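Side-chain contacts in probable mannosyltransferase KTR4 (Saccharomyces cerevisiae, PDB 5A07), which belongs by family to the GT-A-fold mannosyltransferases and binds guanosine-5'-diphosphate together with a manganese ion: residues Ile197-Ala200 with Ser204-Asn207; Gln339-Lys344 with Glu350-Ala355; Asn175-Ile180 with Met208-Ser213. One frame throughout, in Å; residues are numbered along the deposited sequence.

Interaction 1: residues Ile197-Ala200 with Ser204-Asn207; sequences IQYA and SYHN. With GDP (guanosine-5'-diphosphate), chain F.
Tyr199 and Tyr205 form an offset (parallel-displaced) stack, their ring centroids 3.8 Å apart and the planes tilted by only 15°. Tyr199 CD2 lies above the centre of the Tyr205 ring, and the closest carbons, Tyr199 CE2 and Tyr205 CE1, are 3.3 Å apart. Tyr199 CB adds a CH-pi contact over the same Tyr205 ring. On the other face of Tyr199, Gln198 CG covers the centre of the ring.

Hydrogen bonds act at both ends of the contact. The two hydroxyls donate to different oxygens of one phosphate of GDP: Tyr199 OH to O1B and Tyr205 OH to O2B, each over 2.7 Å. Behind the rings, His206 NE2 donates to Ala200 O over 2.7 Å, with the acceptor close to the imidazole plane and an N-H...O angle of 162°. His206 ND1 is bonded to Phe347 O, which fixes the ring's rotation; two carbonyl acceptors would favour protonation of both nitrogens, if both bonds hold.

Tyrosine suits both places because it combines a flat face for stacking with a terminal donor. His206 ties the last carbonyl of the type II turn Ile197-Ala200 to helix 203-214. The stacked pair thus presents two hydroxyl donors to the terminal phosphate, probably stabilising its negative charge.

Interaction 2: residues Gln339-Lys344 with Glu350-Ala355; sequences QYLEEK and ERWGDA
The connection between helices 332-344 and 354-365, which passes through the short helix 346-349 of the GT-A domain, brings Trp352 against the last turns of helix 332-344, where Leu341 and Lys344 receive its indole. The contact uses the six-membered part of the ring system. Leu341 CD2 lies 3.8 Å from Trp352 CZ3, and Leu341 CB is nearly as close to that carbon. One turn further on, Lys344 CB sits 3.9 Å from Trp352 CH2. Both approaches to the indole are oblique, and the side chains of Leu341 and Trp352 are inclined to each other.

The spacing of three residues places Leu341 and Lys344 on one side of their helix, so they meet neighbouring atoms of the same ring. Leucine suits its buried place by being wholly apolar. Lysine suits the exposed helix end: its methylene base packs on the indole, while the chain bends at chi2 and chi3 (-57° and -61°) and carries the ammonium away.

The polar edge of Trp352 is held within its own segment. NE1 donates to Glu350 OE1 over 2.8 Å, at an N-H...O angle of 148°, and meets that oxygen from above the carboxylate plane. Glu350 OE2 is engaged by Thr271 OG1, so both carboxylate oxygens are bound. Leu272 and Ile269 also pack on Trp352. Directly after the tryptophan, Gly353 is the N-cap residue of helix 354-365, and Asp354 in its first turn forms a salt bridge with Arg230.

Tryptophan fits because it offers a broad apolar surface and a single N-H. With that N-H satisfied by Glu350, the indole can be buried without losing a hydrogen bond, and its rotation is fixed while dispersion forces join its outer carbons to helix 332-344.

Interaction 3: residues Asn175-Ile180 with Met208-Ser213; sequences NMPDSI and MCRFYS. With GDP (guanosine-5'-diphosphate), chain F.
Arg210 reaches from helix 203-214 of the GT-A domain to Pro177 and Asn175 in the loop 175-180, whose residues Pro177-Ile180 form a type I beta turn. The helix packs beside strand 105-110.

Met208 comes first in the segment and turns to bound GDP. Its flexible thioether chain bends at chi2 and chi3 along the ribose side of the nucleotide, with CG 3.4 Å from GDP O4' and CE 3.7 Å from GDP C5'. Such an unbranched, polarisable side chain suits a surface that follows the outline of the ribose. Cys209, next in line, offers its carbonyl oxygen to a residue one turn on.

Arg210 carries the contact with the loop. With CG anti to the backbone N (chi1 171°), its chain runs extended to NE and delivers the guanidinium to Pro177. The proline ring lies over one face of this group, with CG 3.7 Å from Arg210 NH2. Proline suits the place because its rigid, apolar ring packs on a flat cation without competing for its N-H groups. The one hydrogen bond across the contact is weak: Arg210 NH1 approaches Asn175 O at 3.2 Å, bent to 132°. The principal polar partner is Glu342, whose OE1 forms a salt bridge with Arg210 NE.

Phe211 and Tyr212 turn to other parts of the domain: Phe211 meets Trp174, and Tyr212 forms a cation-pi pair with Arg230.

Ser213 packs on Asp354 and closes the segment: its OG donates to Cys209 O over 2.7 Å, while its backbone N reaches the same oxygen from the opposite face of the carbonyl plane.

Helix 203-214 is common to interactions 1 and 3, whose centres are about 11 Å apart; both touch GDP, and interaction 1 is nested inside the chain loop that interaction 3 closes. Interaction 2 comes later in sequence, yet its centre lies about 8 Å from that of interaction 3 and about 13 Å from that of interaction 1. Interactions 2 and 3 meet through the Arg210 side chain and where Trp352 O packs on Cys209 CB, while Arg351 NH1 probably donates to Gln198 O, joining interactions 2 and 1. Helix 203-214 therefore links the nucleotide pocket of this GT-A domain to the surface loop 175-180 and to the region between helices 332-344 and 354-365.

Interaction 1: residues Ile197-Ala200 with Ser204-Asn207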
loop_
_atom_site.group_PDB
_atom_site.type_symbol
_atom_site.label_atom_id
_atom_site.label_comp_id
_atom_site.label_asym_id
_atom_site.label_seq_id
_atom_site.Cartn_x
_atom_site.Cartn_y
_atom_site.Cartn_z
ATOM N N ILE B 197 5.917 -20.774 2.840
ATOM C CA ILE B 197 5.606 -19.355 2.908
ATOM C C ILE B 197 6.898 -18.590 2.757
ATOM O O ILE B 197 7.798 -18.706 3.574
ATOM C CB ILE B 197 4.912 -18.996 4.211
ATOM C CG1 ILE B 197 3.421 -19.286 4.096
ATOM C CG2 ILE B 197 4.995 -17.516 4.491
ATOM C CD1 ILE B 197 3.032 -20.693 4.343
ATOM N N GLN B 198 6.959 -17.782 1.710
ATOM C CA GLN B 198 8.098 -16.960 1.456
ATOM C C GLN B 198 8.497 -16.060 2.658
ATOM O O GLN B 198 7.646 -15.418 3.327
ATOM C CB GLN B 198 7.836 -16.097 0.238
ATOM C CG GLN B 198 9.128 -15.533 -0.295
ATOM C CD GLN B 198 8.924 -14.505 -1.383
ATOM O OE1 GLN B 198 7.918 -13.782 -1.418
ATOM N NE2 GLN B 198 9.915 -14.389 -2.253
ATOM N N TYR B 199 9.792 -16.078 2.935
ATOM C CA TYR B 199 10.475 -15.325 3.979
ATOM C C TYR B 199 10.105 -15.733 5.371
ATOM O O TYR B 199 10.381 -14.993 6.324
ATOM C CB TYR B 199 10.163 -13.837 3.911
ATOM C CG TYR B 199 10.390 -13.125 2.605
ATOM C CD1 TYR B 199 11.670 -13.002 2.034
ATOM C CD2 TYR B 199 9.317 -12.506 1.969
ATOM C CE1 TYR B 199 11.858 -12.305 0.846
ATOM C CE2 TYR B 199 9.488 -11.811 0.783
ATOM C CZ TYR B 199 10.741 -11.678 0.233
ATOM O OH TYR B 199 10.819 -10.944 -0.955
ATOM N N ALA B 200 9.427 -16.855 5.549
ATOM C CA ALA B 200 8.909 -17.189 6.900
ATOM C C ALA B 200 10.039 -17.194 7.917
ATOM O O ALA B 200 9.917 -16.707 9.016
ATOM C CB ALA B 200 8.223 -18.550 6.884
ATOM N N SER B 204 14.847 -10.661 9.388
ATOM C CA SER B 204 14.896 -9.249 8.936
ATOM C C SER B 204 13.525 -8.849 8.260
ATOM O O SER B 204 13.149 -7.693 8.287
ATOM C CB SER B 204 16.039 -9.049 7.999
ATOM O OG SER B 204 15.883 -9.865 6.866
ATOM N N TYR B 205 12.878 -9.821 7.636
ATOM C CA TYR B 205 11.649 -9.567 6.862
ATOM C C TYR B 205 10.513 -9.295 7.806
ATOM O O TYR B 205 9.717 -8.358 7.612
ATOM C CB TYR B 205 11.339 -10.714 5.923
ATOM C CG TYR B 205 10.246 -10.321 4.941
ATOM C CD1 TYR B 205 10.579 -9.641 3.778
ATOM C CD2 TYR B 205 8.905 -10.603 5.183
ATOM C CE1 TYR B 205 9.587 -9.267 2.850
ATOM C CE2 TYR B 205 7.887 -10.204 4.274
ATOM C CZ TYR B 205 8.251 -9.546 3.124
ATOM O OH TYR B 205 7.333 -9.157 2.198
ATOM N N HIS B 206 10.441 -10.109 8.863
ATOM C CA HIS B 206 9.542 -9.821 9.955
ATOM C C HIS B 206 9.768 -8.424 10.524
ATOM O O HIS B 206 8.843 -7.649 10.751
ATOM C CB HIS B 206 9.713 -10.887 11.054
ATOM C CG HIS B 206 9.265 -12.251 10.666
ATOM N ND1 HIS B 206 8.068 -12.784 11.112
ATOM C CD2 HIS B 206 9.847 -13.231 9.909
ATOM C CE1 HIS B 206 7.953 -14.035 10.684
ATOM N NE2 HIS B 206 9.014 -14.337 9.942
ATOM N N ASN B 207 11.016 -8.068 10.784
ATOM C CA ASN B 207 11.336 -6.766 11.333
ATOM C C ASN B 207 10.911 -5.676 10.367
ATOM O O ASN B 207 10.465 -4.660 10.816
ATOM C CB ASN B 207 12.854 -6.602 11.584
ATOM C CG ASN B 207 13.347 -7.520 12.715
ATOM O OD1 ASN B 207 12.573 -8.041 13.547
ATOM N ND2 ASN B 207 14.637 -7.687 12.771
HETATM P PB GDP F . 8.921 -7.590 -0.954
HETATM O O1B GDP F . 9.407 -8.803 -1.654
HETATM O O2B GDP F . 7.919 -7.725 0.040
HETATM O O3B GDP F . 8.750 -6.446 -1.881
HETATM O O3A GDP F . 10.179 -7.309 0.032
HETATM P PA GDP F . 11.490 -6.434 -0.139
HETATM O O1A GDP F . 12.728 -7.177 0.119
HETATM O O2A GDP F . 11.546 -5.570 -1.331
HETATM O "O5'" GDP F . 11.342 -5.491 1.119
HETATM C "C5'" GDP F . 10.524 -4.325 1.276
HETATM C "C4'" GDP F . 11.326 -3.043 1.422
HETATM O "O4'" GDP F . 12.073 -3.141 2.641
HETATM C "C3'" GDP F . 12.320 -2.781 0.302
HETATM O "O3'" GDP F . 12.480 -1.348 0.155
HETATM C "C2'" GDP F . 13.600 -3.447 0.831
HETATM O "O2'" GDP F . 14.774 -2.827 0.323
HETATM C "C1'" GDP F . 13.469 -3.156 2.284
HETATM N N9 GDP F . 14.077 -4.181 3.166
HETATM C C8 GDP F . 13.746 -5.489 3.312
HETATM N N7 GDP F . 14.543 -6.057 4.304
HETATM C C5 GDP F . 15.356 -5.064 4.777
HETATM C C6 GDP F . 16.401 -4.995 5.817
HETATM O O6 GDP F . 16.608 -6.094 6.426
HETATM N N1 GDP F . 17.024 -3.823 6.001
HETATM C C2 GDP F . 16.739 -2.700 5.241
HETATM N N2 GDP F . 17.402 -1.572 5.471
HETATM N N3 GDP F . 15.782 -2.714 4.262
HETATM C C4 GDP F . 15.054 -3.826 4.052
#

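Interaction 2: residues Gln339-Lys344 with Glu350-Ala355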
loop_
_atom_site.group_PDB
_atom_site.type_symbol
_atom_site.label_atom_id
_atom_site.label_comp_id
_atom_site.label_asym_id
_atom_site.label_seq_id
_atom_site.Cartn_x
_atom_site.Cartn_y
_atom_site.Cartn_z
ATOM N N GLN B 339 -0.294 -0.722 18.486
ATOM C CA GLN B 339 -0.028 -1.255 19.851
ATOM C C GLN B 339 -0.699 -2.599 20.153
ATOM O O GLN B 339 -0.043 -3.572 20.611
ATOM C CB GLN B 339 -0.399 -0.235 20.921
ATOM C CG GLN B 339 0.213 -0.595 22.297
ATOM C CD GLN B 339 1.664 -1.227 22.249
ATOM O OE1 GLN B 339 2.630 -0.599 21.773
ATOM N NE2 GLN B 339 1.797 -2.498 22.720
ATOM N N TYR B 340 -1.952 -2.714 19.755
ATOM C CA TYR B 340 -2.687 -3.954 19.910
ATOM C C TYR B 340 -2.041 -5.083 19.141
ATOM O O TYR B 340 -1.808 -6.216 19.664
ATOM C CB TYR B 340 -4.157 -3.749 19.453
ATOM C CG TYR B 340 -5.092 -4.875 19.851
ATOM C CD1 TYR B 340 -5.784 -4.856 21.064
ATOM C CD2 TYR B 340 -5.292 -5.943 19.006
ATOM C CE1 TYR B 340 -6.650 -5.875 21.397
ATOM C CE2 TYR B 340 -6.136 -6.991 19.355
ATOM C CZ TYR B 340 -6.815 -6.941 20.554
ATOM O OH TYR B 340 -7.652 -7.959 20.896
ATOM N N LEU B 341 -1.688 -4.803 17.885
ATOM C CA LEU B 341 -1.038 -5.871 17.130
ATOM C C LEU B 341 0.350 -6.224 17.720
ATOM O O LEU B 341 0.787 -7.367 17.610
ATOM C CB LEU B 341 -0.891 -5.463 15.635
ATOM C CG LEU B 341 -2.222 -5.168 14.903
ATOM C CD1 LEU B 341 -1.948 -4.744 13.448
ATOM C CD2 LEU B 341 -3.160 -6.353 14.938
ATOM N N GLU B 342 1.064 -5.225 18.200
ATOM C CA GLU B 342 2.401 -5.439 18.820
ATOM C C GLU B 342 2.245 -6.447 19.980
ATOM O O GLU B 342 2.943 -7.451 20.006
ATOM C CB GLU B 342 2.974 -4.112 19.316
ATOM C CG GLU B 342 4.309 -4.198 20.079
ATOM C CD GLU B 342 5.502 -4.665 19.231
ATOM O OE1 GLU B 342 5.367 -5.000 18.026
ATOM O OE2 GLU B 342 6.637 -4.679 19.753
ATOM N N GLU B 343 1.222 -6.242 20.809
ATOM C CA GLU B 343 0.916 -7.134 21.948
ATOM C C GLU B 343 0.575 -8.528 21.551
ATOM O O GLU B 343 1.019 -9.442 22.170
ATOM C CB GLU B 343 -0.194 -6.573 22.813
ATOM C CG GLU B 343 0.294 -5.479 23.749
ATOM C CD GLU B 343 -0.774 -4.459 24.194
ATOM O OE1 GLU B 343 -2.003 -4.729 24.070
ATOM O OE2 GLU B 343 -0.369 -3.361 24.678
ATOM N N LYS B 344 -0.133 -8.724 20.445
ATOM C CA LYS B 344 -0.395 -10.066 19.942
ATOM C C LYS B 344 0.791 -10.807 19.444
ATOM O O LYS B 344 0.749 -12.017 19.392
ATOM C CB LYS B 344 -1.375 -10.053 18.736
ATOM C CG LYS B 344 -2.715 -9.363 18.956
ATOM C CD LYS B 344 -3.516 -9.935 20.120
ATOM C CE LYS B 344 -3.844 -11.374 19.926
ATOM N NZ LYS B 344 -5.091 -11.637 20.714
ATOM N N GLU B 350 3.291 -15.071 13.382
ATOM C CA GLU B 350 2.803 -15.303 12.059
ATOM C C GLU B 350 3.716 -14.473 11.141
ATOM O O GLU B 350 4.852 -14.204 11.516
ATOM C CB GLU B 350 1.328 -14.918 12.045
ATOM C CG GLU B 350 0.497 -15.838 12.961
ATOM C CD GLU B 350 -1.005 -15.518 13.047
ATOM O OE1 GLU B 350 -1.610 -14.791 12.172
ATOM O OE2 GLU B 350 -1.578 -15.949 14.049
ATOM N N ARG B 351 3.271 -14.087 9.944
ATOM C CA ARG B 351 4.155 -13.321 9.050
ATOM C C ARG B 351 3.339 -12.133 8.551
ATOM O O ARG B 351 3.180 -11.913 7.337
ATOM C CB ARG B 351 4.748 -14.194 7.916
ATOM C CG ARG B 351 6.178 -13.678 7.450
ATOM C CD ARG B 351 6.331 -13.631 5.950
ATOM N NE ARG B 351 5.294 -12.728 5.436
ATOM C CZ ARG B 351 4.913 -12.619 4.159
ATOM N NH1 ARG B 351 5.514 -13.302 3.239
ATOM N NH2 ARG B 351 3.921 -11.767 3.810
ATOM N N TRP B 352 2.810 -11.361 9.471
ATOM C CA TRP B 352 1.916 -10.310 9.079
ATOM C C TRP B 352 2.684 -9.224 8.288
ATOM O O TRP B 352 3.617 -8.624 8.819
ATOM C CB TRP B 352 1.298 -9.662 10.306
ATOM C CG TRP B 352 0.355 -10.503 11.109
ATOM C CD1 TRP B 352 -0.142 -11.701 10.777
ATOM C CD2 TRP B 352 -0.169 -10.188 12.412
ATOM N NE1 TRP B 352 -0.984 -12.142 11.757
ATOM C CE2 TRP B 352 -0.997 -11.235 12.781
ATOM C CE3 TRP B 352 -0.014 -9.116 13.292
ATOM C CZ2 TRP B 352 -1.686 -11.263 14.000
ATOM C CZ3 TRP B 352 -0.691 -9.155 14.530
ATOM C CH2 TRP B 352 -1.515 -10.217 14.853
ATOM N N GLY B 353 2.274 -8.963 7.044
ATOM C CA GLY B 353 2.851 -7.904 6.217
ATOM C C GLY B 353 2.348 -6.521 6.556
ATOM O O GLY B 353 1.233 -6.342 7.084
ATOM N N ASP B 354 3.162 -5.526 6.255
ATOM C CA ASP B 354 2.724 -4.143 6.404
ATOM C C ASP B 354 1.480 -3.822 5.528
ATOM O O ASP B 354 0.668 -3.005 5.896
ATOM C CB ASP B 354 3.818 -3.147 6.186
ATOM C CG ASP B 354 4.410 -3.196 4.769
ATOM O OD1 ASP B 354 5.217 -4.071 4.466
ATOM O OD2 ASP B 354 4.046 -2.315 3.987
ATOM N N ALA B 355 1.382 -4.473 4.379
ATOM C CA ALA B 355 0.301 -4.216 3.428
ATOM C C ALA B 355 -1.110 -4.566 3.996
ATOM O O ALA B 355 -1.949 -3.677 4.100
ATOM C CB ALA B 355 0.586 -4.894 2.125
#

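Interaction 3: residues Asn175-Ile180 with Met208-Ser213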
loop_
_atom_site.group_PDB
_atom_site.type_symbol
_atom_site.label_atom_id
_atom_site.label_comp_id
_atom_site.label_asym_id
_atom_site.label_seq_id
_atom_site.Cartn_x
_atom_site.Cartn_y
_atom_site.Cartn_z
ATOM N N ASN B 175 14.666 -4.292 15.895
ATOM C CA ASN B 175 14.822 -5.693 16.261
ATOM C C ASN B 175 13.610 -6.324 16.934
ATOM O O ASN B 175 12.799 -5.662 17.515
ATOM C CB ASN B 175 16.004 -5.866 17.243
ATOM C CG ASN B 175 17.342 -5.481 16.637
ATOM O OD1 ASN B 175 17.589 -5.694 15.498
ATOM N ND2 ASN B 175 18.206 -4.971 17.446
ATOM N N MET B 176 13.531 -7.639 16.814
ATOM C CA MET B 176 12.528 -8.402 17.536
ATOM C C MET B 176 12.550 -7.946 18.999
ATOM O O MET B 176 13.608 -7.969 19.626
ATOM C CB MET B 176 12.856 -9.880 17.438
ATOM C CG MET B 176 11.794 -10.764 18.102
ATOM S SD MET B 176 12.306 -12.470 18.174
ATOM C CE MET B 176 12.254 -13.005 16.491
ATOM N N PRO B 177 11.398 -7.536 19.546
ATOM C CA PRO B 177 11.320 -7.059 20.936
ATOM C C PRO B 177 11.383 -8.239 21.953
ATOM O O PRO B 177 11.236 -9.429 21.558
ATOM C CB PRO B 177 9.948 -6.413 21.002
ATOM C CG PRO B 177 9.125 -7.196 20.034
ATOM C CD PRO B 177 10.049 -7.639 18.929
ATOM N N ASP B 178 11.598 -7.908 23.228
ATOM C CA ASP B 178 11.675 -8.946 24.306
ATOM C C ASP B 178 10.344 -9.657 24.555
ATOM O O ASP B 178 10.316 -10.799 24.999
ATOM C CB ASP B 178 12.106 -8.322 25.633
ATOM C CG ASP B 178 13.524 -7.780 25.593
ATOM O OD1 ASP B 178 14.385 -8.396 24.900
ATOM O OD2 ASP B 178 13.747 -6.734 26.268
ATOM N N SER B 179 9.243 -8.986 24.243
ATOM C CA SER B 179 7.926 -9.591 24.355
ATOM C C SER B 179 7.807 -10.897 23.583
ATOM O O SER B 179 6.924 -11.678 23.871
ATOM C CB SER B 179 6.875 -8.587 23.897
ATOM O OG SER B 179 7.081 -8.182 22.525
ATOM N N ILE B 180 8.675 -11.168 22.620
ATOM C CA ILE B 180 8.534 -12.367 21.791
ATOM C C ILE B 180 9.364 -13.507 22.356
ATOM O O ILE B 180 10.506 -13.291 22.653
ATOM C CB ILE B 180 9.008 -12.103 20.320
ATOM C CG1 ILE B 180 8.109 -11.076 19.623
ATOM C CG2 ILE B 180 9.101 -13.383 19.487
ATOM C CD1 ILE B 180 6.654 -11.516 19.478
ATOM N N MET B 208 11.145 -5.884 9.081
ATOM C CA MET B 208 10.751 -4.884 8.082
ATOM C C MET B 208 9.234 -4.643 8.066
ATOM O O MET B 208 8.769 -3.511 8.074
ATOM C CB MET B 208 11.236 -5.315 6.745
ATOM C CG MET B 208 10.870 -4.338 5.599
ATOM S SD MET B 208 9.209 -4.625 4.899
ATOM C CE MET B 208 9.241 -6.267 4.193
ATOM N N CYS B 209 8.495 -5.716 8.084
ATOM C CA CYS B 209 7.027 -5.619 8.047
ATOM C C CYS B 209 6.481 -4.853 9.224
ATOM O O CYS B 209 5.590 -3.972 9.149
ATOM C CB CYS B 209 6.428 -7.008 8.001
ATOM S SG CYS B 209 6.613 -7.919 6.478
ATOM N N ARG B 210 7.034 -5.171 10.390
ATOM C CA ARG B 210 6.657 -4.445 11.571
ATOM C C ARG B 210 7.074 -2.962 11.529
ATOM O O ARG B 210 6.267 -2.052 11.896
ATOM C CB ARG B 210 7.293 -5.164 12.768
ATOM C CG ARG B 210 7.176 -4.389 14.087
ATOM C CD ARG B 210 7.569 -5.405 15.199
ATOM N NE ARG B 210 7.746 -4.768 16.477
ATOM C CZ ARG B 210 8.920 -4.419 17.015
ATOM N NH1 ARG B 210 10.038 -4.625 16.366
ATOM N NH2 ARG B 210 8.961 -3.929 18.252
ATOM N N PHE B 211 8.320 -2.686 11.088
ATOM C CA PHE B 211 8.816 -1.313 11.007
ATOM C C PHE B 211 7.919 -0.501 10.007
ATOM O O PHE B 211 7.539 0.628 10.308
ATOM C CB PHE B 211 10.255 -1.312 10.480
ATOM C CG PHE B 211 10.811 0.047 10.217
ATOM C CD1 PHE B 211 11.327 0.822 11.244
ATOM C CD2 PHE B 211 10.870 0.556 8.937
ATOM C CE1 PHE B 211 11.793 2.109 11.036
ATOM C CE2 PHE B 211 11.352 1.867 8.698
ATOM C CZ PHE B 211 11.817 2.652 9.760
ATOM N N TYR B 212 7.642 -1.094 8.855
ATOM C CA TYR B 212 6.788 -0.340 7.839
ATOM C C TYR B 212 5.329 -0.203 8.298
ATOM O O TYR B 212 4.609 0.719 7.867
ATOM C CB TYR B 212 6.918 -0.956 6.439
ATOM C CG TYR B 212 7.737 -0.107 5.477
ATOM C CD1 TYR B 212 7.554 1.276 5.416
ATOM C CD2 TYR B 212 8.703 -0.683 4.600
ATOM C CE1 TYR B 212 8.284 2.059 4.534
ATOM C CE2 TYR B 212 9.388 0.102 3.692
ATOM C CZ TYR B 212 9.188 1.464 3.655
ATOM O OH TYR B 212 9.883 2.281 2.737
ATOM N N SER B 213 4.896 -1.061 9.230
ATOM C CA SER B 213 3.541 -0.984 9.766
ATOM C C SER B 213 3.463 0.129 10.767
ATOM O O SER B 213 2.567 0.996 10.696
ATOM C CB SER B 213 3.074 -2.302 10.436
ATOM O OG SER B 213 3.003 -3.407 9.528
HETATM P PB GDP F . 8.921 -7.590 -0.954
HETATM O O1B GDP F . 9.407 -8.803 -1.654
HETATM O O2B GDP F . 7.919 -7.725 0.040
HETATM O O3B GDP F . 8.750 -6.446 -1.881
HETATM O O3A GDP F . 10.179 -7.309 0.032
HETATM P PA GDP F . 11.490 -6.434 -0.139
HETATM O O1A GDP F . 12.728 -7.177 0.119
HETATM O O2A GDP F . 11.546 -5.570 -1.331
HETATM O "O5'" GDP F . 11.342 -5.491 1.119
HETATM C "C5'" GDP F . 10.524 -4.325 1.276
HETATM C "C4'" GDP F . 11.326 -3.043 1.422
HETATM O "O4'" GDP F . 12.073 -3.141 2.641
HETATM C "C3'" GDP F . 12.320 -2.781 0.302
HETATM O "O3'" GDP F . 12.480 -1.348 0.155
HETATM C "C2'" GDP F . 13.600 -3.447 0.831
HETATM O "O2'" GDP F . 14.774 -2.827 0.323
HETATM C "C1'" GDP F . 13.469 -3.156 2.284
HETATM N N9 GDP F . 14.077 -4.181 3.166
HETATM C C8 GDP F . 13.746 -5.489 3.312
HETATM N N7 GDP F . 14.543 -6.057 4.304
HETATM C C5 GDP F . 15.356 -5.064 4.777
HETATM C C6 GDP F . 16.401 -4.995 5.817
HETATM O O6 GDP F . 16.608 -6.094 6.426
HETATM N N1 GDP F . 17.024 -3.823 6.001
HETATM C C2 GDP F . 16.739 -2.700 5.241
HETATM N N2 GDP F . 17.402 -1.572 5.471
HETATM N N3 GDP F . 15.782 -2.714 4.262
HETATM C C4 GDP F . 15.054 -3.826 4.052
#